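Local coordinates for YkuI protein (Bacillus subtilis, PDB 2BAS) that carries an EAL domain that binds the second messenger cyclic di-GMP, and is probably a phosphodiesterase of that nucleotide, at residues Val38-Gln43 with Arg94-Arg99; Phe334-Cys339 with Gly348-Gln353. All coordinates share one frame; numbering follows the deposited sequence.

Interaction 1 of 2, residues Val38-Gln43 with Arg94-Arg99; sequences VLPYYQ and RQALDR
The backbone carbonyl O of Val-38 receives the side-chain amide of Gln-95, with NE2 3.1 Å from that oxygen. The bond is nearly straight at the hydrogen, 166°. The oxygen lies close to the amide plane of Gln-95, while NE2 sits well above the carbonyl plane of Val-38. Gln-95 reaches the strand because its chain is extended beyond CG, with chi2 at 180°. On the way it crosses Pro-40 at about a right angle. CB of Gln-95 packs against Pro-40 CG and CD, and the amide oxygen OE1 lies 3.4 Å from Pro-40 CD. One glutamine therefore gives the strand both a polar tip and an apolar stem.

Further along the helix the contact is apolar. Pro-40 CB meets Ala-96 CB at 3.9 Å, and the alpha carbons of these two residues are 5.9 Å apart. The small side chain is consistent with the close approach of strand and helix, whose segment axes are 7.8 Å apart and cross at -50°. Tyr-42 follows on the same side of the strand as Pro-40. Its CE2 is 4.0 Å from Ala-96 CB. Its OH ends over the helix backbone, 3.4 Å from Ala-96 CA. The aliphatic base of Arg-99, CB and CG, touches this hydroxyl end. Phe-264 meets the Tyr-42 ring edge-to-face, and Arg-99 also packs on this phenylalanine.

The contact seats helix 82-100 on strand 38-47 of the mixed sheet in the EAL domain, whose fold is a modified TIM barrel. Val-58 of the adjoining strand 53-64 also touches Ala-96. The chemistry implies a seam with one amide hydrogen bond at one end, straight at the hydrogen but off the carbonyl plane, and held along the rest by shape, through proline, alanine and tyrosine.

Interaction 2 of 2, residues Phe334-Cys339 with Gly348-Gln353; sequences FRIYMC and GNVFKQ
Segments 334-339 and 348-353 form the two arms of an antiparallel beta hairpin. Ile-336 and Val-350 are its hydrogen-bonded pair: Ile-336 N donates to Val-350 O, and Val-350 N returns the bond to Ile-336 O, each at 3.1 Å. A third bond runs from Lys-352 N to Phe-334 O. Ile-336 CB packs on Val-350 CG2 at 3.8 Å. This face continues onto helix 318-328, where Ile-322 and Ala-326 meet Val-350.

On the other face, Arg-335 and Phe-351 are the non-hydrogen-bonded pair. The arginine chain bends at chi3 (-78°), and NH1 comes 3.8 Å from Phe-351 CE1, with guanidinium and ring planes 36° apart. Asn-349 ND2 lies 3.6 Å from Arg-335 CD. Asn-349 runs beside Tyr-337, pointing the same way, with OD1 against Tyr-337 CB. Salt bridges to Glu-397, Asp-395 and Asp-418 surround the guanidinium, which probably favours its charged form and limits its rotation.

The hairpin lies within a six-stranded antiparallel sheet, between strands 413-419 and 356-360. Tyr-337 meets the ring of Phe-416 from the first of these. At the start of the hairpin, Phe-351 CE1 lies in the plane of the Phe-334 ring, at its edge, 3.9 Å from Phe-334 CD1.

How the interactions relate
The two contacts lie on opposite sides of the chain's centre, with their own centres about 65 Å apart, and share no element. Interaction 1 belongs to the EAL domain and interaction 2 to the associated C-terminal domain. The long helix 271-311 lies between them in the sequence. Interaction 1 joins a helix to a sheet and is partly buried. Its single hydrogen bond comes from a side chain, and the rest is apolar packing. Interaction 2 joins neighbouring strands within one sheet and is more deeply buried. Backbone bonds set its register, and its buried charge on Arg-335 is met by acidic partners beyond the two strands.

Interaction 1 of 2, residues Val38-Gln43 with Arg94-Arg99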
loop_
_atom_site.group_PDB
_atom_site.type_symbol
_atom_site.label_atom_id
_atom_site.label_comp_id
_atom_site.label_asym_id
_atom_site.label_seq_id
_atom_site.Cartn_x
_atom_site.Cartn_y
_atom_site.Cartn_z
ATOM N N VAL A 38 27.826 17.429 28.222
ATOM C CA VAL A 38 26.873 16.687 27.399
ATOM C C VAL A 38 25.726 16.123 28.243
ATOM O O VAL A 38 25.943 15.658 29.372
ATOM C CB VAL A 38 27.604 15.561 26.624
ATOM C CG1 VAL A 38 26.651 14.491 26.166
ATOM C CG2 VAL A 38 28.366 16.150 25.448
ATOM N N LEU A 39 24.513 16.180 27.697
ATOM C CA LEU A 39 23.338 15.722 28.416
ATOM C C LEU A 39 22.214 15.263 27.481
ATOM O O LEU A 39 22.146 15.705 26.330
ATOM C CB LEU A 39 22.830 16.832 29.359
ATOM C CG LEU A 39 22.167 18.103 28.803
ATOM C CD1 LEU A 39 21.626 18.959 29.939
ATOM C CD2 LEU A 39 23.109 18.927 27.908
ATOM N N PRO A 40 21.338 14.358 27.969
ATOM C CA PRO A 40 20.143 14.009 27.211
ATOM C C PRO A 40 18.993 14.996 27.405
ATOM O O PRO A 40 18.804 15.527 28.493
ATOM C CB PRO A 40 19.755 12.643 27.784
ATOM C CG PRO A 40 20.239 12.674 29.191
ATOM C CD PRO A 40 21.442 13.576 29.219
ATOM N N TYR A 41 18.256 15.253 26.333
ATOM C CA TYR A 41 16.974 15.928 26.419
ATOM C C TYR A 41 15.905 14.912 26.055
ATOM O O TYR A 41 16.226 13.792 25.638
ATOM C CB TYR A 41 16.925 17.116 25.472
ATOM C CG TYR A 41 17.065 18.448 26.151
ATOM C CD1 TYR A 41 18.000 18.646 27.168
ATOM C CD2 TYR A 41 16.271 19.527 25.760
ATOM C CE1 TYR A 41 18.134 19.886 27.786
ATOM C CE2 TYR A 41 16.397 20.774 26.368
ATOM C CZ TYR A 41 17.329 20.941 27.380
ATOM O OH TYR A 41 17.454 22.171 27.984
ATOM N N TYR A 42 14.637 15.292 26.218
ATOM C CA TYR A 42 13.525 14.372 25.951
ATOM C C TYR A 42 12.345 15.042 25.248
ATOM O O TYR A 42 12.061 16.223 25.466
ATOM C CB TYR A 42 13.037 13.737 27.261
ATOM C CG TYR A 42 14.132 13.197 28.172
ATOM C CD1 TYR A 42 14.736 14.013 29.129
ATOM C CD2 TYR A 42 14.555 11.868 28.080
ATOM C CE1 TYR A 42 15.744 13.521 29.964
ATOM C CE2 TYR A 42 15.551 11.371 28.907
ATOM C CZ TYR A 42 16.141 12.203 29.848
ATOM O OH TYR A 42 17.126 11.709 30.666
ATOM N N GLN A 43 11.658 14.276 24.403
ATOM C CA GLN A 43 10.429 14.737 23.776
ATOM C C GLN A 43 9.358 13.669 23.937
ATOM O O GLN A 43 9.554 12.520 23.556
ATOM C CB GLN A 43 10.646 15.095 22.304
ATOM C CG GLN A 43 9.465 15.865 21.681
ATOM C CD GLN A 43 9.741 16.348 20.267
ATOM O OE1 GLN A 43 10.601 15.814 19.558
ATOM N NE2 GLN A 43 9.002 17.362 19.846
ATOM N N ARG A 94 23.450 6.474 28.756
ATOM C CA ARG A 94 23.577 6.117 30.166
ATOM C C ARG A 94 22.929 7.127 31.113
ATOM O O ARG A 94 22.236 6.736 32.054
ATOM C CB ARG A 94 25.039 5.881 30.533
ATOM C CG ARG A 94 25.596 4.609 29.933
ATOM C CD ARG A 94 27.099 4.485 30.147
ATOM N NE ARG A 94 27.596 3.327 29.413
ATOM C CZ ARG A 94 27.632 2.081 29.888
ATOM N NH1 ARG A 94 27.221 1.806 31.124
ATOM N NH2 ARG A 94 28.089 1.102 29.114
ATOM N N GLN A 95 23.135 8.416 30.868
ATOM C CA GLN A 95 22.473 9.435 31.670
ATOM C C GLN A 95 20.968 9.305 31.564
ATOM O O GLN A 95 20.257 9.439 32.561
ATOM C CB GLN A 95 22.873 10.830 31.220
ATOM C CG GLN A 95 24.260 11.249 31.629
ATOM C CD GLN A 95 24.578 12.642 31.156
ATOM O OE1 GLN A 95 23.892 13.605 31.507
ATOM N NE2 GLN A 95 25.627 12.762 30.356
ATOM N N ALA A 96 20.487 9.041 30.352
ATOM C CA ALA A 96 19.067 8.953 30.100
ATOM C C ALA A 96 18.437 7.742 30.769
ATOM O O ALA A 96 17.383 7.867 31.395
ATOM C CB ALA A 96 18.786 8.953 28.613
ATOM N N LEU A 97 19.066 6.574 30.641
ATOM C CA LEU A 97 18.518 5.371 31.267
ATOM C C LEU A 97 18.574 5.507 32.790
ATOM O O LEU A 97 17.760 4.916 33.500
ATOM C CB LEU A 97 19.207 4.089 30.781
ATOM C CG LEU A 97 19.128 3.720 29.292
ATOM C CD1 LEU A 97 19.625 2.310 29.051
ATOM C CD2 LEU A 97 17.728 3.867 28.715
ATOM N N ASP A 98 19.524 6.299 33.282
ATOM C CA ASP A 98 19.567 6.643 34.699
ATOM C C ASP A 98 18.311 7.442 35.079
ATOM O O ASP A 98 17.653 7.131 36.074
ATOM C CB ASP A 98 20.854 7.410 35.066
ATOM C CG ASP A 98 22.096 6.508 35.130
ATOM O OD1 ASP A 98 22.029 5.330 34.723
ATOM O OD2 ASP A 98 23.156 6.981 35.587
ATOM N N ARG A 99 17.966 8.446 34.273
ATOM C CA ARG A 99 16.774 9.258 34.525
ATOM C C ARG A 99 15.507 8.407 34.499
ATOM O O ARG A 99 14.653 8.552 35.377
ATOM C CB ARG A 99 16.686 10.434 33.541
ATOM C CG ARG A 99 15.443 11.308 33.666
ATOM C CD ARG A 99 15.328 11.999 35.015
ATOM N NE ARG A 99 13.928 12.119 35.434
ATOM C CZ ARG A 99 13.206 13.240 35.396
ATOM N NH1 ARG A 99 13.745 14.380 34.975
ATOM N NH2 ARG A 99 11.941 13.223 35.797
#

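Interaction 2 of 2, residues Phe334-Cys339 with Gly348-Gln353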
loop_
_atom_site.group_PDB
_atom_site.type_symbol
_atom_site.label_atom_id
_atom_site.label_comp_id
_atom_site.label_asym_id
_atom_site.label_seq_id
_atom_site.Cartn_x
_atom_site.Cartn_y
_atom_site.Cartn_z
ATOM N N PHE A 334 -19.795 9.124 -17.978
ATOM C CA PHE A 334 -19.016 9.191 -19.226
ATOM C C PHE A 334 -18.745 7.778 -19.753
ATOM O O PHE A 334 -18.292 7.602 -20.872
ATOM C CB PHE A 334 -17.714 10.008 -19.068
ATOM C CG PHE A 334 -16.622 9.272 -18.335
ATOM C CD1 PHE A 334 -15.617 8.612 -19.042
ATOM C CD2 PHE A 334 -16.607 9.228 -16.946
ATOM C CE1 PHE A 334 -14.605 7.925 -18.379
ATOM C CE2 PHE A 334 -15.616 8.550 -16.268
ATOM C CZ PHE A 334 -14.606 7.890 -16.981
ATOM N N ARG A 335 -19.047 6.775 -18.948
ATOM C CA ARG A 335 -18.962 5.379 -19.409
ATOM C C ARG A 335 -19.994 4.521 -18.703
ATOM O O ARG A 335 -20.183 4.645 -17.481
ATOM C CB ARG A 335 -17.569 4.796 -19.205
ATOM C CG ARG A 335 -17.303 3.590 -20.072
ATOM C CD ARG A 335 -16.065 2.839 -19.651
ATOM N NE ARG A 335 -14.823 3.474 -20.088
ATOM C CZ ARG A 335 -14.008 4.164 -19.292
ATOM N NH1 ARG A 335 -12.886 4.675 -19.782
ATOM N NH2 ARG A 335 -14.306 4.330 -18.008
ATOM N N ILE A 336 -20.682 3.687 -19.487
ATOM C CA ILE A 336 -21.667 2.717 -18.975
ATOM C C ILE A 336 -21.510 1.365 -19.690
ATOM O O ILE A 336 -21.330 1.334 -20.912
ATOM C CB ILE A 336 -23.120 3.244 -19.119
ATOM C CG1 ILE A 336 -23.236 4.631 -18.485
ATOM C CG2 ILE A 336 -24.140 2.282 -18.472
ATOM C CD1 ILE A 336 -24.617 5.263 -18.572
ATOM N N TYR A 337 -21.578 0.269 -18.921
ATOM C CA TYR A 337 -21.493 -1.110 -19.431
ATOM C C TYR A 337 -22.069 -2.105 -18.406
ATOM O O TYR A 337 -22.225 -1.758 -17.229
ATOM C CB TYR A 337 -20.037 -1.483 -19.779
ATOM C CG TYR A 337 -19.076 -1.484 -18.599
ATOM C CD1 TYR A 337 -18.712 -2.667 -17.954
ATOM C CD2 TYR A 337 -18.551 -0.299 -18.125
ATOM C CE1 TYR A 337 -17.830 -2.646 -16.856
ATOM C CE2 TYR A 337 -17.692 -0.262 -17.049
ATOM C CZ TYR A 337 -17.326 -1.424 -16.416
ATOM O OH TYR A 337 -16.459 -1.318 -15.346
HETATM N N MSE A 338 -22.352 -3.338 -18.853
HETATM C CA MSE A 338 -22.912 -4.413 -18.017
HETATM C C MSE A 338 -22.071 -5.691 -18.016
HETATM O O MSE A 338 -21.498 -6.054 -19.046
HETATM C CB MSE A 338 -24.319 -4.786 -18.498
HETATM C CG MSE A 338 -25.447 -3.912 -17.994
HETATM SE SE MSE A 338 -27.094 -4.112 -19.071
HETATM C CE MSE A 338 -27.415 -6.112 -18.966
ATOM N N CYS A 339 -22.048 -6.394 -16.881
ATOM C CA CYS A 339 -21.310 -7.658 -16.732
ATOM C C CYS A 339 -22.146 -8.721 -16.014
ATOM O O CYS A 339 -23.080 -8.372 -15.285
ATOM C CB CYS A 339 -20.044 -7.440 -15.892
ATOM S SG CYS A 339 -18.843 -6.245 -16.502
ATOM N N GLY A 348 -21.120 -3.999 -25.262
ATOM C CA GLY A 348 -20.012 -3.110 -25.579
ATOM C C GLY A 348 -20.057 -1.984 -24.555
ATOM O O GLY A 348 -20.840 -2.045 -23.598
ATOM N N ASN A 349 -19.223 -0.960 -24.741
ATOM C CA ASN A 349 -19.268 0.219 -23.887
ATOM C C ASN A 349 -20.008 1.328 -24.600
ATOM O O ASN A 349 -19.996 1.384 -25.838
ATOM C CB ASN A 349 -17.858 0.752 -23.598
ATOM C CG ASN A 349 -17.153 0.014 -22.487
ATOM O OD1 ASN A 349 -17.722 -0.848 -21.829
ATOM N ND2 ASN A 349 -15.895 0.352 -22.276
ATOM N N VAL A 350 -20.659 2.202 -23.830
ATOM C CA VAL A 350 -21.054 3.507 -24.360
ATOM C C VAL A 350 -20.154 4.488 -23.632
ATOM O O VAL A 350 -19.912 4.331 -22.429
ATOM C CB VAL A 350 -22.583 3.838 -24.276
ATOM C CG1 VAL A 350 -23.381 2.789 -25.031
ATOM C CG2 VAL A 350 -23.088 3.949 -22.847
ATOM N N PHE A 351 -19.625 5.458 -24.371
ATOM C CA PHE A 351 -18.555 6.305 -23.868
ATOM C C PHE A 351 -18.795 7.733 -24.307
ATOM O O PHE A 351 -19.129 7.981 -25.466
ATOM C CB PHE A 351 -17.214 5.769 -24.394
ATOM C CG PHE A 351 -16.011 6.569 -23.984
ATOM C CD1 PHE A 351 -15.427 6.384 -22.737
ATOM C CD2 PHE A 351 -15.434 7.479 -24.862
ATOM C CE1 PHE A 351 -14.292 7.109 -22.353
ATOM C CE2 PHE A 351 -14.299 8.217 -24.487
ATOM C CZ PHE A 351 -13.726 8.025 -23.225
ATOM N N LYS A 352 -18.661 8.665 -23.367
ATOM C CA LYS A 352 -18.867 10.085 -23.645
ATOM C C LYS A 352 -17.532 10.793 -23.880
ATOM O O LYS A 352 -16.757 11.025 -22.942
ATOM C CB LYS A 352 -19.663 10.752 -22.518
ATOM C CG LYS A 352 -20.091 12.176 -22.814
ATOM C CD LYS A 352 -21.033 12.738 -21.755
ATOM C CE LYS A 352 -21.700 13.999 -22.297
ATOM N NZ LYS A 352 -22.453 14.795 -21.282
ATOM N N GLN A 353 -17.277 11.122 -25.142
ATOM C CA GLN A 353 -16.037 11.749 -25.556
ATOM C C GLN A 353 -16.364 13.103 -26.157
ATOM O O GLN A 353 -17.049 13.190 -27.182
ATOM C CB GLN A 353 -15.336 10.860 -26.585
ATOM C CG GLN A 353 -14.137 11.486 -27.291
ATOM C CD GLN A 353 -13.874 10.846 -28.649
ATOM O OE1 GLN A 353 -14.089 11.477 -29.684
ATOM N NE2 GLN A 353 -13.434 9.585 -28.653
#